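Local coordinates for OmpT protein (Vibrio cholerae serotype O1, PDB 6EHE) that probably acts as a non-specific porin, a sixteen-stranded antiparallel beta barrel that lets ions and small solutes diffuse across the outer membrane, at residues G101-T106 with E246-E251; V156-G161 with S189-T194; Y208-L213 with D223-S228. All coordinates share one frame; numbering follows the deposited sequence.

Overall arrangement
Contacts 2 and 3 are antiparallel strand pairs of one barrel wall, and contact 1 is where a loop folded into the barrel meets that same wall. Strands 178-199 and 202-215 are neighbours, so contact 2 continues into contact 3, centres about 10 Å apart, with Phe-191 O and Asn-210 N probably hydrogen-bonded at 2.8 Å. Strand 239-252 pairs with strand 221-236 and carries the wall on to contact 1, whose centre lies about 5 Å from that of contact 3. The loop also reaches contact 2, where Tyr-104 CB packs 3.6 Å from Tyr-190 CE2. Detergent molecules touch contacts 2 and 3; all three contacts lie away from the known calcium site.

Contact 1 (G101-T106 with E246-E251); sequences GLRYGT and EYVMQE
Gly-101 and Arg-103 rest on Glu-246, Val-248 and Gln-250, alternate residues of strand 239-252 whose CB atoms are directed at the loop. The apolar part is light. Val-248 straddles the two loop residues: its CG1 lies 4.4 Å from Gly-101 CA, while CG2 sits over one face of the Arg-103 guanidinium, off toward its rim and 4.3 Å from NH1. Bends at chi2 (-52°) and chi3 (-63°) curl the arginine chain, and its guanidinium ends beside Val-248. There it also crosses the Gln-250 side chain at about a right angle, the guanidinium and amide planes 72° apart.

Polar grip comes from the immediate surroundings. Glu-246 extends beyond CG so that its carboxylate arrives at the start of the segment; OE2 stays 3.8 Å from Gly-101 N and bonds instead to Thr-100 OG1, while OE1 takes the N-H of Gly-99. Arg-103 is tied to the loop by NH1 to Thr-100 O, and to the wall by a salt bridge from NH2 to Glu-224 of the adjacent strand.

The loop between strands 74-78 and 115-121, to which residues 101-106 belong, corresponds to the inward-folded L3 of general porins, which in those proteins narrows the channel. Its attachment here is chiefly polar and indirect: Glu-246 holds the loop just before Gly-101, the Arg-103 to Glu-224 salt bridge ties it to the next strand, and Val-248 supplies the apolar contact.

Contact 2 (V156-G161 with S189-T194); sequences VHAGGG and SYFEVT. With C8E ((hydroxyethyloxy)tri(ethyloxy)octane), chain I.
His-157 and Thr-194 form a hydrogen-bonded antiparallel pair, His-157 N to Thr-194 O at 3.0 Å and Thr-194 N to His-157 O at 2.9 Å, and the same double link recurs at Gly-159 with Glu-192 and Gly-161 with Tyr-190, although the bond from Glu-192 N to Gly-159 O is bent and weak. Beside this ladder, His-157 ND1 gives a weak bond to Glu-192 OE1 at 3.2 Å. The glutamate chain bends at chi2 (-85°) to bring its carboxylate to the ring, the two planes 60° apart. Thr-194 lies alongside the histidine, its CB over the imidazole face in a CH-pi contact 3.6 Å from the centroid, and its OG1 is hydrogen-bonded to Thr-207 OG1.

Packing takes over toward the glycines. The Tyr-190 ring lies over Gly-161, whose O stands 3.6 Å off the ring plane above its centre, and the phenol OH reaches Glu-144. On the other side of the sheet, Phe-191 covers Gly-159 with one face, its CD1 3.5 Å from Gly-159 O. Ala-158 CB touches Val-193 CG2 at 4.0 Å. Detergent C8 meets the Phe-191 ring at its edge.

The two sides of this barrel hairpin therefore differ: Ala-158, Phe-191 and Val-193 form a hydrocarbon surface, and detergent lies against Phe-191 and Val-193, consistent with lipid-facing residues, whereas His-157, Tyr-190, Glu-192 and Thr-194 build a polar lining within, His-157 and Tyr-190 touching helix 84-88.

Contact 3 (Y208-L213 with D223-S228); sequences YYNAEL and DEDAIS. With C8E ((hydroxyethyloxy)tri(ethyloxy)octane), chain C.
Asn-210 and Asp-225 face each other as a non-hydrogen-bonded pair and lie side by side, joined by a bond from Asn-210 ND2 to Asp-225 OD1 at 3.2 Å. It is a bent bond, 135° at the hydrogen: the amide meets OD1 from above the carboxylate plane, and the two flat groups are 32° apart. The same ND2 also comes within 3.0 Å of Glu-224 O, since Asn-210 CG stands anti to the backbone N (chi1 173°), which lets the amide lean to the other strand. On the same side of the sheet Tyr-208 and Ile-227 run alongside each other, Tyr-208 CE1 to Ile-227 CD1 at 3.6 Å, the isoleucine chain continuing straight to CD1. Farther along, Glu-212 OE2 and Asp-223 OD1 come within 3.6 Å, a like-charge approach that probably costs energy unless one is protonated or solvent screens it.

These pairs belong to a beta hairpin of the porin barrel, strands 202-215 and 221-236. Its backbones are locked by paired N-H to O bonds of Tyr-209 with Ala-226 and of Ala-211 with Glu-224, the shortest from Glu-224 N to Ala-211 O at 2.8 Å.

Toward the lumen, Glu-224 runs inward beside the partner strand, OE1 3.5 Å from Ala-211 CB and OE2 3.7 Å from Leu-213 CD1. Its carboxylate is held by a salt bridge to Arg-103 of the inward-folded loop, and Tyr-209 OH is hydrogen-bonded to Tyr-146. Outside, C11 of a detergent molecule meets the edge of the Tyr-208 ring, in its plane, 3.1 Å from Tyr-208 OH.

Contact 1 (G101-T106 with E246-E251)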
loop_
_atom_site.group_PDB
_atom_site.type_symbol
_atom_site.label_atom_id
_atom_site.label_comp_id
_atom_site.label_asym_id
_atom_site.label_seq_id
_atom_site.Cartn_x
_atom_site.Cartn_y
_atom_site.Cartn_z
ATOM N N GLY A 101 9.180 3.943 2.955
ATOM C CA GLY A 101 10.193 2.945 2.689
ATOM C C GLY A 101 9.699 1.763 1.913
ATOM O O GLY A 101 10.450 0.816 1.644
ATOM N N LEU A 102 8.435 1.776 1.552
ATOM C CA LEU A 102 7.821 0.700 0.794
ATOM C C LEU A 102 7.696 1.176 -0.656
ATOM O O LEU A 102 6.852 2.021 -0.958
ATOM C CB LEU A 102 6.482 0.362 1.441
ATOM C CG LEU A 102 6.408 -0.662 2.586
ATOM C CD1 LEU A 102 7.544 -0.650 3.513
ATOM C CD2 LEU A 102 5.147 -0.452 3.368
ATOM N N ARG A 103 8.548 0.654 -1.553
ATOM C CA ARG A 103 8.763 1.234 -2.878
ATOM C C ARG A 103 7.980 0.547 -4.001
ATOM O O ARG A 103 8.185 0.875 -5.179
ATOM C CB ARG A 103 10.258 1.226 -3.226
ATOM C CG ARG A 103 11.229 1.856 -2.169
ATOM C CD ARG A 103 10.812 3.299 -1.710
ATOM N NE ARG A 103 10.831 4.291 -2.783
ATOM C CZ ARG A 103 10.397 5.543 -2.660
ATOM N NH1 ARG A 103 9.914 5.972 -1.504
ATOM N NH2 ARG A 103 10.444 6.365 -3.704
ATOM N N TYR A 104 7.077 -0.378 -3.680
ATOM C CA TYR A 104 6.358 -1.084 -4.739
ATOM C C TYR A 104 5.389 -0.196 -5.490
ATOM O O TYR A 104 4.959 -0.570 -6.591
ATOM C CB TYR A 104 5.566 -2.261 -4.169
ATOM C CG TYR A 104 4.510 -1.819 -3.186
ATOM C CD1 TYR A 104 3.235 -1.437 -3.609
ATOM C CD2 TYR A 104 4.793 -1.774 -1.833
ATOM C CE1 TYR A 104 2.302 -1.008 -2.700
ATOM C CE2 TYR A 104 3.859 -1.350 -0.924
ATOM C CZ TYR A 104 2.615 -0.978 -1.349
ATOM O OH TYR A 104 1.687 -0.565 -0.408
ATOM N N GLY A 105 4.972 0.923 -4.902
ATOM C CA GLY A 105 3.860 1.671 -5.450
ATOM C C GLY A 105 4.202 2.907 -6.255
ATOM O O GLY A 105 3.281 3.644 -6.627
ATOM N N THR A 106 5.486 3.157 -6.553
ATOM C CA THR A 106 5.876 4.455 -7.103
ATOM C C THR A 106 5.080 4.798 -8.355
ATOM O O THR A 106 4.626 5.932 -8.518
ATOM C CB THR A 106 7.369 4.477 -7.417
ATOM O OG1 THR A 106 8.079 3.823 -6.357
ATOM C CG2 THR A 106 7.847 5.924 -7.538
ATOM N N GLU A 246 12.102 5.748 8.826
ATOM C CA GLU A 246 12.130 5.322 7.446
ATOM C C GLU A 246 13.201 6.126 6.729
ATOM O O GLU A 246 13.201 7.358 6.801
ATOM C CB GLU A 246 10.756 5.519 6.796
ATOM C CG GLU A 246 9.640 4.785 7.527
ATOM C CD GLU A 246 8.276 4.948 6.860
ATOM O OE1 GLU A 246 7.379 4.153 7.194
ATOM O OE2 GLU A 246 8.105 5.857 6.005
ATOM N N TYR A 247 14.112 5.434 6.053
ATOM C CA TYR A 247 15.200 6.076 5.337
ATOM C C TYR A 247 15.204 5.514 3.937
ATOM O O TYR A 247 15.197 4.291 3.769
ATOM C CB TYR A 247 16.558 5.827 6.018
ATOM C CG TYR A 247 17.720 6.461 5.294
ATOM C CD1 TYR A 247 17.915 7.843 5.320
ATOM C CD2 TYR A 247 18.637 5.682 4.597
ATOM C CE1 TYR A 247 18.990 8.431 4.661
ATOM C CE2 TYR A 247 19.704 6.260 3.935
ATOM C CZ TYR A 247 19.876 7.637 3.969
ATOM O OH TYR A 247 20.941 8.201 3.298
ATOM N N VAL A 248 15.178 6.384 2.930
ATOM C CA VAL A 248 15.358 5.910 1.568
ATOM C C VAL A 248 16.385 6.779 0.870
ATOM O O VAL A 248 16.401 8.002 1.038
ATOM C CB VAL A 248 14.021 5.837 0.782
ATOM C CG1 VAL A 248 12.880 6.231 1.623
ATOM C CG2 VAL A 248 14.065 6.589 -0.515
ATOM N N MET A 249 17.275 6.139 0.120
ATOM C CA MET A 249 18.251 6.856 -0.682
ATOM C C MET A 249 18.065 6.474 -2.136
ATOM O O MET A 249 17.857 5.302 -2.465
ATOM C CB MET A 249 19.691 6.614 -0.219
ATOM C CG MET A 249 20.161 5.188 -0.141
ATOM S SD MET A 249 21.836 5.101 0.589
ATOM C CE MET A 249 22.114 3.325 0.623
ATOM N N GLN A 250 18.067 7.482 -2.987
ATOM C CA GLN A 250 17.938 7.333 -4.421
ATOM C C GLN A 250 19.232 7.822 -5.039
ATOM O O GLN A 250 19.765 8.866 -4.642
ATOM C CB GLN A 250 16.733 8.127 -4.944
ATOM C CG GLN A 250 15.566 8.165 -3.924
ATOM C CD GLN A 250 14.402 9.059 -4.332
ATOM O OE1 GLN A 250 13.476 8.616 -5.023
ATOM N NE2 GLN A 250 14.434 10.319 -3.895
ATOM N N GLU A 251 19.752 7.050 -5.978
ATOM C CA GLU A 251 20.998 7.366 -6.646
ATOM C C GLU A 251 20.726 7.248 -8.127
ATOM O O GLU A 251 20.339 6.177 -8.599
ATOM C CB GLU A 251 22.120 6.434 -6.191
ATOM C CG GLU A 251 22.413 6.587 -4.708
ATOM C CD GLU A 251 23.682 5.849 -4.294
ATOM O OE1 GLU A 251 24.108 4.955 -5.062
ATOM O OE2 GLU A 251 24.253 6.169 -3.215
#

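Contact 2 (V156-G161 with S189-T194)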
loop_
_atom_site.group_PDB
_atom_site.type_symbol
_atom_site.label_atom_id
_atom_site.label_comp_id
_atom_site.label_asym_id
_atom_site.label_seq_id
_atom_site.Cartn_x
_atom_site.Cartn_y
_atom_site.Cartn_z
ATOM N N VAL A 156 7.975 -13.620 8.687
ATOM C CA VAL A 156 8.871 -13.075 7.672
ATOM C C VAL A 156 8.182 -13.136 6.325
ATOM O O VAL A 156 7.312 -13.987 6.086
ATOM C CB VAL A 156 10.203 -13.835 7.572
ATOM C CG1 VAL A 156 11.049 -13.621 8.790
ATOM C CG2 VAL A 156 9.926 -15.308 7.349
ATOM N N HIS A 157 8.591 -12.243 5.431
ATOM C CA HIS A 157 8.232 -12.443 4.032
ATOM C C HIS A 157 9.267 -11.809 3.119
ATOM O O HIS A 157 10.061 -10.966 3.526
ATOM C CB HIS A 157 6.830 -11.925 3.684
ATOM C CG HIS A 157 6.537 -10.528 4.135
ATOM N ND1 HIS A 157 6.982 -9.410 3.449
ATOM C CD2 HIS A 157 5.768 -10.067 5.153
ATOM C CE1 HIS A 157 6.514 -8.324 4.041
ATOM N NE2 HIS A 157 5.788 -8.695 5.087
ATOM N N ALA A 158 9.271 -12.263 1.877
ATOM C CA ALA A 158 10.155 -11.684 0.891
ATOM C C ALA A 158 9.440 -11.703 -0.435
ATOM O O ALA A 158 8.479 -12.446 -0.633
ATOM C CB ALA A 158 11.479 -12.442 0.785
ATOM N N GLY A 159 9.901 -10.877 -1.336
ATOM C CA GLY A 159 9.446 -10.979 -2.703
ATOM C C GLY A 159 9.461 -9.616 -3.347
ATOM O O GLY A 159 9.996 -8.656 -2.802
ATOM N N GLY A 160 8.849 -9.553 -4.518
ATOM C CA GLY A 160 8.901 -8.327 -5.292
ATOM C C GLY A 160 8.319 -8.547 -6.653
ATOM O O GLY A 160 7.498 -9.445 -6.872
ATOM N N GLY A 161 8.755 -7.710 -7.590
ATOM C CA GLY A 161 8.211 -7.799 -8.929
ATOM C C GLY A 161 8.561 -6.573 -9.740
ATOM O O GLY A 161 9.540 -5.875 -9.458
ATOM N N SER A 189 11.295 -1.821 -10.751
ATOM C CA SER A 189 11.601 -3.184 -10.357
ATOM C C SER A 189 11.961 -3.152 -8.891
ATOM O O SER A 189 12.696 -2.266 -8.463
ATOM C CB SER A 189 12.762 -3.750 -11.167
ATOM O OG SER A 189 12.400 -3.749 -12.542
ATOM N N TYR A 190 11.419 -4.081 -8.110
ATOM C CA TYR A 190 11.617 -3.933 -6.676
ATOM C C TYR A 190 11.632 -5.290 -5.999
ATOM O O TYR A 190 11.036 -6.265 -6.480
ATOM C CB TYR A 190 10.532 -3.036 -6.058
ATOM C CG TYR A 190 9.169 -3.350 -6.600
ATOM C CD1 TYR A 190 8.711 -2.748 -7.773
ATOM C CD2 TYR A 190 8.331 -4.252 -5.949
ATOM C CE1 TYR A 190 7.450 -3.048 -8.302
ATOM C CE2 TYR A 190 7.063 -4.548 -6.455
ATOM C CZ TYR A 190 6.641 -3.952 -7.642
ATOM O OH TYR A 190 5.396 -4.251 -8.148
ATOM N N PHE A 191 12.313 -5.324 -4.860
ATOM C CA PHE A 191 12.426 -6.522 -4.058
ATOM C C PHE A 191 12.476 -6.107 -2.603
ATOM O O PHE A 191 12.912 -5.000 -2.275
ATOM C CB PHE A 191 13.661 -7.351 -4.425
ATOM C CG PHE A 191 13.736 -8.670 -3.680
ATOM C CD1 PHE A 191 13.049 -9.782 -4.138
ATOM C CD2 PHE A 191 14.455 -8.778 -2.501
ATOM C CE1 PHE A 191 13.091 -10.973 -3.459
ATOM C CE2 PHE A 191 14.490 -9.966 -1.808
ATOM C CZ PHE A 191 13.806 -11.064 -2.284
ATOM N N GLU A 192 12.061 -7.014 -1.726
ATOM C CA GLU A 192 11.747 -6.669 -0.352
ATOM C C GLU A 192 11.989 -7.870 0.558
ATOM O O GLU A 192 11.609 -9.002 0.218
ATOM C CB GLU A 192 10.265 -6.244 -0.282
ATOM C CG GLU A 192 9.625 -6.181 1.088
ATOM C CD GLU A 192 9.079 -7.499 1.605
ATOM O OE1 GLU A 192 8.421 -8.266 0.872
ATOM O OE2 GLU A 192 9.349 -7.761 2.793
ATOM N N VAL A 193 12.546 -7.611 1.739
ATOM C CA VAL A 193 12.554 -8.595 2.820
ATOM C C VAL A 193 12.040 -7.930 4.102
ATOM O O VAL A 193 12.477 -6.827 4.464
ATOM C CB VAL A 193 13.960 -9.186 3.042
ATOM C CG1 VAL A 193 13.947 -10.059 4.243
ATOM C CG2 VAL A 193 14.420 -9.994 1.823
ATOM N N THR A 194 11.131 -8.604 4.806
ATOM C CA THR A 194 10.563 -8.071 6.034
ATOM C C THR A 194 10.642 -9.126 7.124
ATOM O O THR A 194 10.420 -10.315 6.866
ATOM C CB THR A 194 9.083 -7.632 5.825
ATOM O OG1 THR A 194 9.023 -6.563 4.863
ATOM C CG2 THR A 194 8.395 -7.194 7.138
HETATM C C1 C8E I . 15.538 -4.316 -8.115
HETATM C C2 C8E I . 15.673 -5.535 -7.207
HETATM C C3 C8E I . 15.871 -6.822 -8.016
HETATM C C4 C8E I . 14.736 -7.017 -9.024
HETATM C C5 C8E I . 13.947 -8.310 -8.770
HETATM C C6 C8E I . 12.435 -8.137 -9.007
HETATM C C7 C8E I . 11.699 -9.485 -9.013
HETATM C C8 C8E I . 11.980 -10.293 -7.741
HETATM O O9 C8E I . 10.783 -10.915 -7.281
HETATM C C10 C8E I . 10.753 -12.334 -7.321
#

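Contact 3 (Y208-L213 with D223-S228)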
loop_
_atom_site.group_PDB
_atom_site.type_symbol
_atom_site.label_atom_id
_atom_site.label_comp_id
_atom_site.label_asym_id
_atom_site.label_seq_id
_atom_site.Cartn_x
_atom_site.Cartn_y
_atom_site.Cartn_z
ATOM N N TYR A 208 13.438 -4.085 4.418
ATOM C CA TYR A 208 14.387 -3.577 3.445
ATOM C C TYR A 208 13.720 -3.678 2.093
ATOM O O TYR A 208 13.208 -4.748 1.739
ATOM C CB TYR A 208 15.686 -4.396 3.432
ATOM C CG TYR A 208 16.432 -4.454 4.760
ATOM C CD1 TYR A 208 17.312 -3.441 5.134
ATOM C CD2 TYR A 208 16.279 -5.531 5.623
ATOM C CE1 TYR A 208 18.011 -3.496 6.332
ATOM C CE2 TYR A 208 16.971 -5.596 6.836
ATOM C CZ TYR A 208 17.831 -4.576 7.181
ATOM O OH TYR A 208 18.510 -4.619 8.384
ATOM N N TYR A 209 13.711 -2.571 1.353
ATOM C CA TYR A 209 13.215 -2.535 -0.011
ATOM C C TYR A 209 14.316 -2.038 -0.928
ATOM O O TYR A 209 15.062 -1.129 -0.576
ATOM C CB TYR A 209 11.971 -1.611 -0.175
ATOM C CG TYR A 209 10.671 -2.331 -0.446
ATOM C CD1 TYR A 209 10.281 -2.613 -1.745
ATOM C CD2 TYR A 209 9.812 -2.680 0.577
ATOM C CE1 TYR A 209 9.105 -3.275 -2.009
ATOM C CE2 TYR A 209 8.620 -3.308 0.316
ATOM C CZ TYR A 209 8.281 -3.622 -0.987
ATOM O OH TYR A 209 7.117 -4.263 -1.329
ATOM N N ASN A 210 14.392 -2.610 -2.113
ATOM C CA ASN A 210 15.264 -2.116 -3.154
ATOM C C ASN A 210 14.415 -1.930 -4.383
ATOM O O ASN A 210 13.514 -2.731 -4.634
ATOM C CB ASN A 210 16.421 -3.073 -3.467
ATOM C CG ASN A 210 17.236 -2.624 -4.692
ATOM O OD1 ASN A 210 17.209 -3.264 -5.744
ATOM N ND2 ASN A 210 17.960 -1.510 -4.552
ATOM N N ALA A 211 14.691 -0.867 -5.135
ATOM C CA ALA A 211 13.962 -0.633 -6.374
ATOM C C ALA A 211 14.858 0.066 -7.389
ATOM O O ALA A 211 15.864 0.689 -7.060
ATOM C CB ALA A 211 12.689 0.197 -6.139
ATOM N N GLU A 212 14.446 -0.027 -8.633
ATOM C CA GLU A 212 15.146 0.580 -9.737
ATOM C C GLU A 212 14.080 1.114 -10.672
ATOM O O GLU A 212 13.191 0.371 -11.102
ATOM C CB GLU A 212 16.053 -0.424 -10.458
ATOM C CG GLU A 212 16.922 0.233 -11.525
ATOM C CD GLU A 212 17.542 -0.760 -12.467
ATOM O OE1 GLU A 212 16.797 -1.400 -13.240
ATOM O OE2 GLU A 212 18.778 -0.897 -12.409
ATOM N N LEU A 213 14.153 2.402 -10.944
ATOM C CA LEU A 213 13.320 3.054 -11.931
ATOM C C LEU A 213 14.168 3.255 -13.179
ATOM O O LEU A 213 15.194 3.931 -13.131
ATOM C CB LEU A 213 12.806 4.372 -11.364
ATOM C CG LEU A 213 12.008 4.159 -10.075
ATOM C CD1 LEU A 213 12.179 5.285 -9.051
ATOM C CD2 LEU A 213 10.512 3.957 -10.417
ATOM N N ASP A 223 18.329 4.073 -8.709
ATOM C CA ASP A 223 18.303 2.984 -7.745
ATOM C C ASP A 223 17.875 3.546 -6.398
ATOM O O ASP A 223 18.234 4.669 -6.055
ATOM C CB ASP A 223 19.679 2.327 -7.619
ATOM C CG ASP A 223 20.239 1.891 -8.952
ATOM O OD1 ASP A 223 19.847 0.815 -9.440
ATOM O OD2 ASP A 223 21.058 2.650 -9.522
ATOM N N GLU A 224 17.106 2.771 -5.645
ATOM C CA GLU A 224 16.568 3.197 -4.359
ATOM C C GLU A 224 16.820 2.094 -3.356
ATOM O O GLU A 224 16.543 0.924 -3.639
ATOM C CB GLU A 224 15.065 3.456 -4.416
ATOM C CG GLU A 224 14.571 4.249 -5.599
ATOM C CD GLU A 224 13.093 4.579 -5.464
ATOM O OE1 GLU A 224 12.275 3.637 -5.367
ATOM O OE2 GLU A 224 12.738 5.779 -5.402
ATOM N N ASP A 225 17.324 2.461 -2.192
ATOM C CA ASP A 225 17.461 1.515 -1.103
ATOM C C ASP A 225 16.759 2.116 0.088
ATOM O O ASP A 225 16.965 3.292 0.402
ATOM C CB ASP A 225 18.923 1.221 -0.787
ATOM C CG ASP A 225 19.580 0.439 -1.873
ATOM O OD1 ASP A 225 19.466 -0.810 -1.841
ATOM O OD2 ASP A 225 20.156 1.079 -2.788
ATOM N N ALA A 226 15.928 1.319 0.742
ATOM C CA ALA A 226 15.044 1.844 1.759
ATOM C C ALA A 226 15.012 0.878 2.915
ATOM O O ALA A 226 14.928 -0.338 2.720
ATOM C CB ALA A 226 13.624 2.026 1.216
ATOM N N ILE A 227 15.028 1.427 4.111
ATOM C CA ILE A 227 14.827 0.646 5.314
ATOM C C ILE A 227 13.742 1.310 6.143
ATOM O O ILE A 227 13.684 2.543 6.242
ATOM C CB ILE A 227 16.132 0.507 6.121
ATOM C CG1 ILE A 227 15.883 -0.279 7.412
ATOM C CG2 ILE A 227 16.741 1.891 6.388
ATOM C CD1 ILE A 227 17.130 -0.519 8.223
ATOM N N SER A 228 12.870 0.487 6.718
ATOM C CA SER A 228 11.845 0.926 7.647
ATOM C C SER A 228 11.990 0.098 8.913
ATOM O O SER A 228 12.036 -1.144 8.857
ATOM C CB SER A 228 10.440 0.765 7.036
ATOM O OG SER A 228 10.444 1.148 5.665
HETATM C C11 C8E C . 17.503 -7.110 9.905
HETATM O O12 C8E C . 16.318 -7.605 9.312
HETATM C C13 C8E C . 15.411 -8.125 10.286
HETATM C C14 C8E C . 14.856 -9.472 9.828
HETATM O O15 C8E C . 15.204 -9.586 8.453
HETATM C C16 C8E C . 14.420 -10.505 7.709
HETATM C C17 C8E C . 14.195 -11.811 8.487
HETATM O O18 C8E C . 15.374 -12.578 8.636
HETATM C C19 C8E C . 15.666 -12.902 9.978
HETATM C C20 C8E C . 15.478 -14.409 10.183
HETATM O O21 C8E C . 16.671 -14.977 10.687
#